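Local coordinates for transcriptional regulator, GntR family (Thermotoga maritima, PDB 3SXK), which probably binds DNA as a zinc-containing transcription factor, represented here by its all-helical FCD domain without the GntR-type DNA-binding domain, at residues M18-L23 and K121-L126; L62-I67 and L78-W83. The protein carries 3 engineered substitutions. All coordinates share one frame; numbering follows the deposited sequence.

In the fold
From the N terminus, helix 5-25 comes first and carries residues 18-23; its partner 121-126 lies on the last helix, 115-135, so contact 1 closes a loop of nearly a hundred residues and joins the two ends of the FCD domain. Contact 2 is nested inside that loop: residues 62-67 on helix 51-68 turn back through a short connection to residues 78-83 on helix 73-91, an antiparallel hairpin of helices. The centres of the two contacts are about 12 Å apart, and E19 of contact 1 reaches H63 and Y79 of contact 2. One zinc ion, bound by H63, H103 and H125, further links helices 51-68, 96-111 and 115-135.

Contact 1 (M18-L23 and K121-L126); sequences MEVFCL and KLKEHL. With ZN (zinc ion), chain D.
L122 lays its CD2 methyl against two side chains of helix 5-25, 3.7 Å from CD2 of L23 and 3.9 Å from CG2 of V20. In both pairs the side chains lie alongside each other and point opposite ways; the segments 18-23 and 121-126 themselves run antiparallel (166°), their axes coming within 10.3 Å. CG of L122 stands anti to its own backbone N (chi1 176°), and the fork beyond it sends CD2 to L23 and V20 while CD1 goes to E19, 3.8 Å from OE1. The short, branched V20 fits where the backbones come nearest; its CG2 also meets CG of K123 at 3.9 Å. The extended aliphatic chain of K123 runs on across the valine, its CE reaching CG1 of V20, and carries the apolar layer toward solvent. With alanine at L122, a gap between V20 and L23 is likely to open, and E19 would lose part of its apolar flank. L126, one turn further on, adds its CD1 methyl beside the same carboxylate. E19 is buried, yet its oxygens are satisfied: OE1 bonds to H63 ND1, and OE2 to Y79 OH, with a salt bridge to R15. H125 takes no part in the leucine-valine packing and binds zinc through NE2 at 2.1 Å, with E102 holding ND1. The chemistry is thus divided: leucine and valine join the first and last helices, while E19, a second-shell acceptor, probably helps orient the zinc ligand H63 and would be expected to make its imidazole a more electron-rich donor to the metal.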
loop_
_atom_site.group_PDB
_atom_site.type_symbol
_atom_site.label_atom_id
_atom_site.label_comp_id
_atom_site.label_asym_id
_atom_site.label_seq_id
_atom_site.Cartn_x
_atom_site.Cartn_y
_atom_site.Cartn_z
ATOM N N MET A 18 -1.194 2.525 -2.092
ATOM C CA MET A 18 -0.828 3.531 -1.125
ATOM C C MET A 18 -1.966 4.491 -0.778
ATOM O O MET A 18 -2.277 4.720 0.402
ATOM C CB MET A 18 0.421 4.280 -1.565
ATOM C CG MET A 18 1.657 3.384 -1.624
ATOM S SD MET A 18 3.100 4.270 -2.194
ATOM C CE MET A 18 3.486 5.125 -0.773
ATOM N N GLU A 19 -2.569 5.068 -1.820
ATOM C CA GLU A 19 -3.572 6.121 -1.645
ATOM C C GLU A 19 -4.865 5.564 -1.047
ATOM O O GLU A 19 -5.454 6.189 -0.209
ATOM C CB GLU A 19 -3.895 6.841 -2.965
ATOM C CG GLU A 19 -2.706 7.566 -3.599
ATOM C CD GLU A 19 -3.076 8.328 -4.845
ATOM O OE1 GLU A 19 -4.301 8.690 -4.916
ATOM O OE2 GLU A 19 -2.188 8.647 -5.712
ATOM N N VAL A 20 -5.296 4.398 -1.494
ATOM C CA VAL A 20 -6.506 3.812 -0.950
ATOM C C VAL A 20 -6.270 3.395 0.511
ATOM O O VAL A 20 -7.112 3.591 1.369
ATOM C CB VAL A 20 -6.995 2.652 -1.781
ATOM C CG1 VAL A 20 -8.092 1.915 -0.997
ATOM C CG2 VAL A 20 -7.477 3.174 -3.127
ATOM N N PHE A 21 -5.107 2.854 0.831
ATOM C CA PHE A 21 -4.852 2.509 2.225
ATOM C C PHE A 21 -4.992 3.747 3.112
ATOM O O PHE A 21 -5.581 3.702 4.194
ATOM C CB PHE A 21 -3.455 1.896 2.344
ATOM C CG PHE A 21 -3.045 1.550 3.762
ATOM C CD1 PHE A 21 -3.319 0.294 4.289
ATOM C CD2 PHE A 21 -2.374 2.471 4.555
ATOM C CE1 PHE A 21 -2.963 -0.031 5.589
ATOM C CE2 PHE A 21 -2.015 2.136 5.871
ATOM C CZ PHE A 21 -2.315 0.887 6.371
ATOM N N CYS A 22 -4.398 4.847 2.683
ATOM C CA CYS A 22 -4.398 6.047 3.489
ATOM C C CYS A 22 -5.812 6.655 3.564
ATOM O O CYS A 22 -6.229 7.090 4.621
ATOM C CB CYS A 22 -3.398 7.032 2.943
ATOM S SG CYS A 22 -1.669 6.539 3.214
ATOM N N LEU A 23 -6.556 6.669 2.466
ATOM C CA LEU A 23 -7.940 7.191 2.511
ATOM C C LEU A 23 -8.831 6.375 3.456
ATOM O O LEU A 23 -9.636 6.910 4.222
ATOM C CB LEU A 23 -8.548 7.252 1.090
ATOM C CG LEU A 23 -10.006 7.723 0.963
ATOM C CD1 LEU A 23 -10.103 9.116 1.551
ATOM C CD2 LEU A 23 -10.377 7.649 -0.510
ATOM N N LYS A 121 -14.696 5.471 -5.381
ATOM C CA LYS A 121 -14.492 6.497 -6.394
ATOM C C LYS A 121 -13.003 6.704 -6.694
ATOM O O LYS A 121 -12.617 6.953 -7.845
ATOM C CB LYS A 121 -15.165 7.829 -6.025
ATOM C CG LYS A 121 -14.958 8.924 -7.052
ATOM C CD LYS A 121 -15.612 8.614 -8.396
ATOM C CE LYS A 121 -17.063 8.322 -8.309
ATOM N NZ LYS A 121 -17.664 8.370 -9.722
ATOM N N LEU A 122 -12.170 6.598 -5.667
ATOM C CA LEU A 122 -10.722 6.752 -5.860
ATOM C C LEU A 122 -10.213 5.609 -6.740
ATOM O O LEU A 122 -9.422 5.817 -7.642
ATOM C CB LEU A 122 -9.963 6.836 -4.517
ATOM C CG LEU A 122 -8.439 6.890 -4.642
ATOM C CD1 LEU A 122 -7.990 8.017 -5.540
ATOM C CD2 LEU A 122 -7.878 7.041 -3.234
ATOM N N LYS A 123 -10.648 4.382 -6.468
ATOM C CA LYS A 123 -10.212 3.258 -7.274
ATOM C C LYS A 123 -10.714 3.414 -8.704
ATOM O O LYS A 123 -9.996 3.211 -9.656
ATOM C CB LYS A 123 -10.760 1.956 -6.710
ATOM C CG LYS A 123 -10.171 1.526 -5.378
ATOM C CD LYS A 123 -10.942 0.328 -4.848
ATOM C CE LYS A 123 -10.367 -0.108 -3.504
ATOM N NZ LYS A 123 -11.033 -1.320 -2.993
ATOM N N GLU A 124 -11.988 3.745 -8.845
ATOM C CA GLU A 124 -12.551 3.943 -10.183
ATOM C C GLU A 124 -11.782 5.017 -10.965
ATOM O O GLU A 124 -11.431 4.832 -12.133
ATOM C CB GLU A 124 -14.036 4.346 -10.085
ATOM C CG GLU A 124 -14.695 4.501 -11.453
ATOM C CD GLU A 124 -15.939 5.394 -11.437
ATOM O OE1 GLU A 124 -16.428 5.712 -10.316
ATOM O OE2 GLU A 124 -16.422 5.756 -12.555
ATOM N N HIS A 125 -11.506 6.145 -10.318
ATOM C CA HIS A 125 -10.718 7.237 -10.906
ATOM C C HIS A 125 -9.332 6.770 -11.404
ATOM O O HIS A 125 -8.957 7.014 -12.545
ATOM C CB HIS A 125 -10.590 8.351 -9.856
ATOM C CG HIS A 125 -9.584 9.402 -10.174
ATOM N ND1 HIS A 125 -9.592 10.147 -11.341
ATOM C CD2 HIS A 125 -8.494 9.811 -9.476
ATOM C CE1 HIS A 125 -8.572 10.992 -11.325
ATOM N NE2 HIS A 125 -7.872 10.791 -10.216
ATOM N N LEU A 126 -8.550 6.126 -10.535
ATOM C CA LEU A 126 -7.227 5.667 -10.934
ATOM C C LEU A 126 -7.306 4.614 -12.032
ATOM O O LEU A 126 -6.518 4.654 -12.955
ATOM C CB LEU A 126 -6.437 5.161 -9.727
ATOM C CG LEU A 126 -6.025 6.270 -8.741
ATOM C CD1 LEU A 126 -5.494 5.708 -7.399
ATOM C CD2 LEU A 126 -5.025 7.250 -9.381
HETATM ZN ZN ZN D . -6.423 12.289 -9.850
#

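Contact 2 (L62-I67 and L78-W83); sequences LHKLFI and LYEKIW. With ZN (zinc ion), chain D.
K64 reaches across to helix 73-91 with its whole length. Its CG lies at the edge of the Y79 ring, 3.8 Å from CE2, and its CE sits above the indole face of W83, displaced toward the rim. The ammonium ends over the five-membered ring, K64 NZ 3.9 Å from the W83 ring centroid and only 11° off the normal, a cation-pi contact. K64 NZ also forms a salt bridge with E80, whose OE2 accepts at 3.2 Å from its syn side, 18° out of the carboxylate plane; a weak second bond goes to OE1. One turn along, I67 lays CG1 on the face of Y79, 3.7 Å from the ring centroid, a CH-pi contact in which the longer branch of the isoleucine lies over the ring centre, where the CA atoms of the two segments come nearest. What positions this shell lies further out. E80 bends at chi2 (69°), which swings its carboxylate back to the lysine. E60, one turn before K64, is the stronger anionic partner of NZ, and E80 adds to it from across the helices. Tyrosine suits its place because it is long enough to carry a hydroxyl past I67: Y79 OH comes to 3.6 Å from CB of H63, and E19 is the polar partner the two residues share. The imidazole of H63 binds zinc through NE2 at 2.1 Å. The helix pair therefore combines two chemistries: a lysine whose charge is shared between two carboxylates and an indole at the outer side, and a tyrosine that, through E19, probably helps steady the orientation of a metal ligand inside.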
loop_
_atom_site.group_PDB
_atom_site.type_symbol
_atom_site.label_atom_id
_atom_site.label_comp_id
_atom_site.label_asym_id
_atom_site.label_seq_id
_atom_site.Cartn_x
_atom_site.Cartn_y
_atom_site.Cartn_z
ATOM N N LEU A 62 -4.390 16.949 -4.104
ATOM C CA LEU A 62 -5.433 16.035 -3.631
ATOM C C LEU A 62 -4.862 14.650 -3.328
ATOM O O LEU A 62 -5.089 14.103 -2.223
ATOM C CB LEU A 62 -6.556 15.937 -4.660
ATOM C CG LEU A 62 -7.718 15.006 -4.294
ATOM C CD1 LEU A 62 -8.403 15.430 -2.999
ATOM C CD2 LEU A 62 -8.747 14.953 -5.412
ATOM N N HIS A 63 -4.119 14.088 -4.277
ATOM C CA HIS A 63 -3.521 12.780 -4.088
ATOM C C HIS A 63 -2.478 12.785 -2.959
ATOM O O HIS A 63 -2.410 11.822 -2.158
ATOM C CB HIS A 63 -2.960 12.271 -5.415
ATOM C CG HIS A 63 -4.020 11.933 -6.423
ATOM N ND1 HIS A 63 -4.714 10.743 -6.406
ATOM C CD2 HIS A 63 -4.481 12.619 -7.503
ATOM C CE1 HIS A 63 -5.584 10.719 -7.401
ATOM N NE2 HIS A 63 -5.437 11.838 -8.093
ATOM N N LYS A 64 -1.667 13.833 -2.877
ATOM C CA LYS A 64 -0.669 13.915 -1.819
ATOM C C LYS A 64 -1.317 14.107 -0.453
ATOM O O LYS A 64 -0.731 13.682 0.543
ATOM C CB LYS A 64 0.363 15.004 -2.084
ATOM C CG LYS A 64 1.413 14.538 -3.105
ATOM C CD LYS A 64 2.608 15.434 -3.131
ATOM C CE LYS A 64 3.713 14.793 -3.986
ATOM N NZ LYS A 64 4.777 15.773 -4.261
ATOM N N LEU A 65 -2.465 14.793 -0.387
ATOM C CA LEU A 65 -3.196 14.953 0.870
ATOM C C LEU A 65 -3.561 13.623 1.496
ATOM O O LEU A 65 -3.422 13.449 2.708
ATOM C CB LEU A 65 -4.482 15.780 0.689
ATOM C CG LEU A 65 -5.478 15.731 1.841
ATOM C CD1 LEU A 65 -4.873 16.430 3.013
ATOM C CD2 LEU A 65 -6.765 16.354 1.429
ATOM N N PHE A 66 -4.030 12.678 0.689
ATOM C CA PHE A 66 -4.456 11.403 1.213
ATOM C C PHE A 66 -3.260 10.764 1.966
ATOM O O PHE A 66 -3.418 10.242 3.068
ATOM C CB PHE A 66 -4.951 10.481 0.116
ATOM C CG PHE A 66 -6.155 11.012 -0.664
ATOM C CD1 PHE A 66 -7.050 11.918 -0.122
ATOM C CD2 PHE A 66 -6.306 10.643 -1.984
ATOM C CE1 PHE A 66 -8.123 12.389 -0.907
ATOM C CE2 PHE A 66 -7.354 11.086 -2.733
ATOM C CZ PHE A 66 -8.259 11.957 -2.184
ATOM N N ILE A 67 -2.109 10.795 1.310
ATOM C CA ILE A 67 -0.857 10.219 1.866
ATOM C C ILE A 67 -0.440 10.975 3.128
ATOM O O ILE A 67 -0.112 10.372 4.156
ATOM C CB ILE A 67 0.252 10.247 0.795
ATOM C CG1 ILE A 67 -0.164 9.436 -0.456
ATOM C CG2 ILE A 67 1.589 9.822 1.354
ATOM C CD1 ILE A 67 -0.312 7.949 -0.266
ATOM N N LEU A 78 8.067 7.318 0.824
ATOM C CA LEU A 78 8.011 6.394 -0.306
ATOM C C LEU A 78 7.180 7.002 -1.460
ATOM O O LEU A 78 7.525 6.832 -2.620
ATOM C CB LEU A 78 7.408 5.053 0.108
ATOM C CG LEU A 78 8.262 4.193 1.043
ATOM C CD1 LEU A 78 7.469 2.980 1.465
ATOM C CD2 LEU A 78 9.540 3.748 0.368
ATOM N N TYR A 79 6.104 7.711 -1.136
ATOM C CA TYR A 79 5.258 8.335 -2.143
ATOM C C TYR A 79 6.072 9.447 -2.818
ATOM O O TYR A 79 6.046 9.631 -4.057
ATOM C CB TYR A 79 3.970 8.857 -1.513
ATOM C CG TYR A 79 2.907 9.188 -2.557
ATOM C CD1 TYR A 79 2.104 8.196 -3.092
ATOM C CD2 TYR A 79 2.685 10.489 -2.936
ATOM C CE1 TYR A 79 1.112 8.491 -4.043
ATOM C CE2 TYR A 79 1.701 10.789 -3.883
ATOM C CZ TYR A 79 0.932 9.804 -4.416
ATOM O OH TYR A 79 -0.074 10.139 -5.316
ATOM N N GLU A 80 6.805 10.202 -2.016
ATOM C CA GLU A 80 7.686 11.220 -2.588
ATOM C C GLU A 80 8.752 10.622 -3.521
ATOM O O GLU A 80 9.007 11.172 -4.614
ATOM C CB GLU A 80 8.296 12.099 -1.518
ATOM C CG GLU A 80 8.803 13.460 -2.068
ATOM C CD GLU A 80 7.665 14.401 -2.507
ATOM O OE1 GLU A 80 6.655 14.508 -1.764
ATOM O OE2 GLU A 80 7.779 14.989 -3.603
ATOM N N LYS A 81 9.296 9.470 -3.160
ATOM C CA LYS A 81 10.320 8.782 -3.961
ATOM C C LYS A 81 9.756 8.446 -5.351
ATOM O O LYS A 81 10.478 8.573 -6.338
ATOM C CB LYS A 81 10.805 7.477 -3.287
ATOM C CG LYS A 81 11.882 6.725 -4.078
ATOM C CD LYS A 81 12.058 5.247 -3.686
ATOM C CE LYS A 81 12.798 4.461 -4.793
ATOM N NZ LYS A 81 11.988 4.241 -6.069
ATOM N N ILE A 82 8.491 8.015 -5.406
ATOM C CA ILE A 82 7.874 7.574 -6.659
ATOM C C ILE A 82 7.155 8.748 -7.414
ATOM O O ILE A 82 6.602 8.552 -8.495
ATOM C CB ILE A 82 6.918 6.371 -6.522
ATOM C CG1 ILE A 82 5.686 6.700 -5.676
ATOM C CG2 ILE A 82 7.674 5.184 -5.955
ATOM C CD1 ILE A 82 4.602 5.584 -5.714
ATOM N N TRP A 83 7.184 9.944 -6.837
ATOM C CA TRP A 83 6.389 11.036 -7.372
ATOM C C TRP A 83 6.797 11.392 -8.814
ATOM O O TRP A 83 5.907 11.545 -9.634
ATOM C CB TRP A 83 6.350 12.296 -6.480
ATOM C CG TRP A 83 5.523 13.338 -7.162
ATOM C CD1 TRP A 83 5.995 14.426 -7.853
ATOM C CD2 TRP A 83 4.105 13.317 -7.373
ATOM N NE1 TRP A 83 4.968 15.086 -8.445
ATOM C CE2 TRP A 83 3.790 14.439 -8.177
ATOM C CE3 TRP A 83 3.075 12.467 -6.951
ATOM C CZ2 TRP A 83 2.487 14.733 -8.568
ATOM C CZ3 TRP A 83 1.788 12.757 -7.329
ATOM C CH2 TRP A 83 1.506 13.886 -8.143
HETATM ZN ZN ZN D . -6.423 12.289 -9.850
#